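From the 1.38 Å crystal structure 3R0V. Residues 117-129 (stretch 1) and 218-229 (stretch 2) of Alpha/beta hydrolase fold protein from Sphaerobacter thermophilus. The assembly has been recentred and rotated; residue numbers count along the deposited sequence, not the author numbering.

Stretch 1 117-129: FEPPYAVDDSRPP
Stretch 2 218-229: PAWIRHTAQELA

A loop without regular secondary structure can pack closely on a helix, provided its bends follow the helix's relief; residues 117-129 and 218-229 of this alpha/beta hydrolase fold protein illustrate the point. Pro-218 occupies the N-cap position, right before the helix that starts at Ala-219, with phi/psi near -63/-42. Against it the loop advances from Glu-118 (47/52), beside Ile-221 (CA to CA 6.3 Å), to Val-123 (-125/0), beside Thr-224 (CA to CA 5.7 Å), then doubles back through Asp-124 (-160/172) to Arg-127, which closes the type I turn begun at Asp-124 and lies beside Trp-220 (CA to CA 5.2 Å).

The largest bump is Trp-220 (chi1 67°, p; chi2 -96°), which fills the hollow made by this curve. The extended Arg-127 (chi1 to chi3 all t) covers one face of its indole: CD sits 3.6 Å from the six-membered ring centroid, and the guanidinium lies flat above, CZ 4.0 Å from that centroid, pairing charge with pi electrons. Arg-127 NH1 also donates to Pro-120 O (2.7 Å), bracing the loop across the hollow. At the indole edge, Tyr-121 O comes within 3.3 Å of Trp-220 CZ3.

Tyr-121 O also accepts a hydrogen bond from Thr-224 OG1 (2.7 Å; Thr-224 chi1 m). Farther along the helix, Leu-228 (m, t) presses CD1 against Pro-119 CG at 3.3 Å. Nearer its start, Ile-221 (m, m) sets CG2 3.9 Å from Glu-118 CG. Val-123 (m) points toward the helix, CG2 3.7 Å from His-223 CB and CG1 3.3 Å from Glu-227 OE1.

At the turn, His-223 ND1 (chi1 m) donates to Asp-124 OD1 (2.9 Å; chi1 p), and Asp-124 OD2 accepts from Ser-126 N (2.9 Å) and Ser-126 OG (2.6 Å), so one carboxylate both shapes the turn and ties it to the helix. Waters bridge the stretches: one joins Val-123 N, Asp-124 OD1 and Trp-220 O; another links Pro-119 O to Ile-221 O. Together the surfaces bury 758 Å².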

# COMPACT_ATOMS: atom_id res chain seq x y z
N PHE A 117 -1.59 6.88 -2.05
CA PHE A 117 -0.62 7.72 -1.37
C PHE A 117 0.79 7.17 -1.57
O PHE A 117 1.09 6.01 -1.22
CB PHE A 117 -0.94 7.78 0.13
CG PHE A 117 0.06 8.56 0.94
CD1 PHE A 117 0.01 9.94 0.97
CD2 PHE A 117 1.02 7.90 1.69
CE1 PHE A 117 0.92 10.67 1.74
CE2 PHE A 117 1.93 8.62 2.47
CZ PHE A 117 1.88 10.00 2.49
N GLU A 118 1.66 8.01 -2.13
CA GLU A 118 3.08 7.69 -2.29
C GLU A 118 3.36 6.30 -2.87
O GLU A 118 4.14 5.53 -2.31
CB GLU A 118 3.85 7.89 -0.97
CG GLU A 118 3.76 9.32 -0.44
CD GLU A 118 4.65 9.59 0.76
OE1 GLU A 118 5.14 8.63 1.40
OE2 GLU A 118 4.88 10.78 1.06
N PRO A 119 2.74 5.96 -4.00
CA PRO A 119 3.12 4.71 -4.67
C PRO A 119 4.62 4.73 -5.01
O PRO A 119 5.08 5.65 -5.68
CB PRO A 119 2.27 4.72 -5.95
CG PRO A 119 1.84 6.12 -6.13
CD PRO A 119 1.76 6.75 -4.78
N PRO A 120 5.38 3.73 -4.53
CA PRO A 120 6.85 3.84 -4.60
C PRO A 120 7.45 3.36 -5.92
O PRO A 120 8.43 2.60 -5.92
CB PRO A 120 7.32 2.96 -3.43
CG PRO A 120 6.22 1.91 -3.29
CD PRO A 120 4.94 2.63 -3.64
N TYR A 121 6.87 3.78 -7.03
CA TYR A 121 7.50 3.55 -8.33
C TYR A 121 8.65 4.54 -8.47
O TYR A 121 8.76 5.49 -7.70
CB TYR A 121 6.50 3.72 -9.48
CG TYR A 121 5.45 2.65 -9.51
CD1 TYR A 121 5.72 1.42 -10.09
CD2 TYR A 121 4.20 2.85 -8.92
CE1 TYR A 121 4.76 0.42 -10.10
CE2 TYR A 121 3.25 1.86 -8.93
CZ TYR A 121 3.54 0.64 -9.52
OH TYR A 121 2.57 -0.35 -9.51
N ALA A 122 9.50 4.32 -9.47
CA ALA A 122 10.63 5.20 -9.73
C ALA A 122 10.56 5.66 -11.18
O ALA A 122 10.35 4.85 -12.08
CB ALA A 122 11.93 4.45 -9.48
N VAL A 123 10.75 6.96 -11.41
CA VAL A 123 10.74 7.48 -12.78
C VAL A 123 11.99 8.27 -13.16
O VAL A 123 12.08 8.76 -14.27
CB VAL A 123 9.52 8.37 -13.03
CG1 VAL A 123 8.24 7.56 -12.84
CG2 VAL A 123 9.54 9.59 -12.11
N ASP A 124 12.93 8.40 -12.23
CA ASP A 124 14.13 9.20 -12.51
C ASP A 124 15.27 8.82 -11.56
O ASP A 124 15.08 8.08 -10.60
CB ASP A 124 13.81 10.69 -12.40
CG ASP A 124 13.60 11.15 -10.96
OD1 ASP A 124 12.53 10.86 -10.38
OD2 ASP A 124 14.50 11.82 -10.41
N ASP A 125 16.46 9.36 -11.83
CA ASP A 125 17.65 9.00 -11.08
C ASP A 125 17.75 9.61 -9.68
O ASP A 125 18.66 9.27 -8.93
CB ASP A 125 18.92 9.38 -11.86
CG ASP A 125 19.21 8.46 -13.03
OD1 ASP A 125 18.50 7.46 -13.26
OD2 ASP A 125 20.22 8.72 -13.73
N SER A 126 16.82 10.48 -9.30
CA SER A 126 16.86 11.05 -7.95
C SER A 126 16.56 10.01 -6.88
O SER A 126 16.81 10.24 -5.70
CB SER A 126 15.93 12.27 -7.80
OG SER A 126 14.57 11.88 -7.79
N ARG A 127 16.01 8.87 -7.28
CA ARG A 127 15.88 7.73 -6.37
C ARG A 127 17.19 6.96 -6.37
O ARG A 127 17.72 6.63 -7.43
CB ARG A 127 14.75 6.81 -6.79
CG ARG A 127 14.57 5.66 -5.81
CD ARG A 127 13.37 4.84 -6.14
NE ARG A 127 13.19 3.75 -5.18
CZ ARG A 127 12.10 2.99 -5.13
NH1 ARG A 127 11.09 3.20 -5.98
NH2 ARG A 127 12.01 2.02 -4.24
N PRO A 128 17.72 6.64 -5.18
CA PRO A 128 18.94 5.83 -5.11
C PRO A 128 18.73 4.48 -5.82
O PRO A 128 17.64 3.93 -5.74
CB PRO A 128 19.12 5.60 -3.60
CG PRO A 128 18.33 6.68 -2.95
CD PRO A 128 17.18 6.99 -3.85
N PRO A 129 19.75 3.97 -6.53
CA PRO A 129 19.57 2.65 -7.15
C PRO A 129 19.34 1.56 -6.10
O PRO A 129 19.96 1.58 -5.04
CB PRO A 129 20.90 2.42 -7.89
CG PRO A 129 21.85 3.42 -7.32
CD PRO A 129 21.05 4.58 -6.85
N PRO A 218 10.39 12.42 -0.50
CA PRO A 218 11.61 12.66 -1.28
C PRO A 218 11.26 13.09 -2.70
O PRO A 218 10.15 12.84 -3.18
CB PRO A 218 12.32 11.31 -1.26
CG PRO A 218 11.26 10.31 -1.00
CD PRO A 218 10.21 11.00 -0.16
N ALA A 219 12.19 13.78 -3.36
CA ALA A 219 11.97 14.23 -4.73
C ALA A 219 11.47 13.11 -5.63
O ALA A 219 10.59 13.30 -6.47
CB ALA A 219 13.24 14.86 -5.30
N TRP A 220 12.03 11.92 -5.48
CA TRP A 220 11.66 10.85 -6.40
C TRP A 220 10.21 10.43 -6.27
O TRP A 220 9.59 10.03 -7.26
CB TRP A 220 12.61 9.66 -6.28
CG TRP A 220 12.59 8.88 -4.98
CD1 TRP A 220 13.42 9.03 -3.91
CD2 TRP A 220 11.74 7.77 -4.67
NE1 TRP A 220 13.13 8.10 -2.94
CE2 TRP A 220 12.10 7.32 -3.38
CE3 TRP A 220 10.70 7.13 -5.34
CZ2 TRP A 220 11.45 6.24 -2.75
CZ3 TRP A 220 10.05 6.07 -4.73
CH2 TRP A 220 10.43 5.63 -3.44
N ILE A 221 9.67 10.52 -5.06
CA ILE A 221 8.25 10.25 -4.84
C ILE A 221 7.37 11.32 -5.50
O ILE A 221 6.34 11.00 -6.10
CB ILE A 221 7.95 10.14 -3.34
CG1 ILE A 221 8.36 8.76 -2.82
CG2 ILE A 221 6.48 10.42 -3.02
CD1 ILE A 221 7.44 7.63 -3.29
N ARG A 222 7.77 12.59 -5.39
CA ARG A 222 7.02 13.64 -6.09
C ARG A 222 7.00 13.38 -7.58
O ARG A 222 5.97 13.53 -8.22
CB ARG A 222 7.62 15.03 -5.84
CG ARG A 222 7.63 15.49 -4.39
CD ARG A 222 7.87 17.01 -4.34
NE ARG A 222 9.06 17.41 -5.09
CZ ARG A 222 10.27 17.58 -4.55
NH1 ARG A 222 10.46 17.42 -3.24
NH2 ARG A 222 11.28 17.93 -5.32
N HIS A 223 8.15 13.03 -8.14
CA HIS A 223 8.20 12.86 -9.59
C HIS A 223 7.32 11.69 -10.04
O HIS A 223 6.66 11.78 -11.07
CB HIS A 223 9.63 12.66 -10.08
CG HIS A 223 10.56 13.75 -9.67
ND1 HIS A 223 11.92 13.57 -9.57
CD2 HIS A 223 10.32 15.04 -9.31
CE1 HIS A 223 12.48 14.70 -9.17
NE2 HIS A 223 11.54 15.61 -9.03
N THR A 224 7.34 10.61 -9.27
CA THR A 224 6.47 9.48 -9.55
C THR A 224 5.00 9.87 -9.47
O THR A 224 4.21 9.52 -10.34
CB THR A 224 6.79 8.34 -8.60
OG1 THR A 224 8.08 7.82 -8.96
CG2 THR A 224 5.73 7.24 -8.68
N ALA A 225 4.64 10.63 -8.44
CA ALA A 225 3.26 11.04 -8.27
C ALA A 225 2.81 11.90 -9.44
O ALA A 225 1.72 11.71 -10.00
CB ALA A 225 3.08 11.78 -6.95
N GLN A 226 3.65 12.84 -9.84
CA GLN A 226 3.35 13.71 -10.97
C GLN A 226 3.13 12.88 -12.22
O GLN A 226 2.20 13.13 -13.00
CB GLN A 226 4.49 14.71 -11.19
CG GLN A 226 4.12 15.87 -12.12
CD GLN A 226 4.28 15.56 -13.60
OE1 GLN A 226 3.67 16.21 -14.45
NE2 GLN A 226 5.12 14.56 -13.92
N GLU A 227 4.00 11.91 -12.44
CA GLU A 227 3.91 11.12 -13.66
C GLU A 227 2.65 10.26 -13.65
O GLU A 227 1.96 10.17 -14.66
CB GLU A 227 5.13 10.24 -13.89
CG GLU A 227 4.98 9.40 -15.16
CD GLU A 227 6.26 8.71 -15.61
OE1 GLU A 227 7.35 9.32 -15.51
OE2 GLU A 227 6.17 7.55 -16.09
N LEU A 228 2.34 9.63 -12.52
CA LEU A 228 1.13 8.81 -12.44
C LEU A 228 -0.11 9.65 -12.69
O LEU A 228 -1.04 9.21 -13.38
CB LEU A 228 1.01 8.13 -11.09
CG LEU A 228 1.96 6.95 -10.89
CD1 LEU A 228 2.00 6.52 -9.44
CD2 LEU A 228 1.52 5.78 -11.77
N ALA A 229 -0.15 10.86 -12.14
CA ALA A 229 -1.33 11.71 -12.30
C ALA A 229 -1.47 12.25 -13.72
O ALA A 229 -2.53 12.75 -14.09
CB ALA A 229 -1.31 12.85 -11.29
O HOH W 1 4.48 8.59 -5.44
O HOH W 2 11.23 8.75 -9.24
O HOH W 3 14.86 11.96 -4.25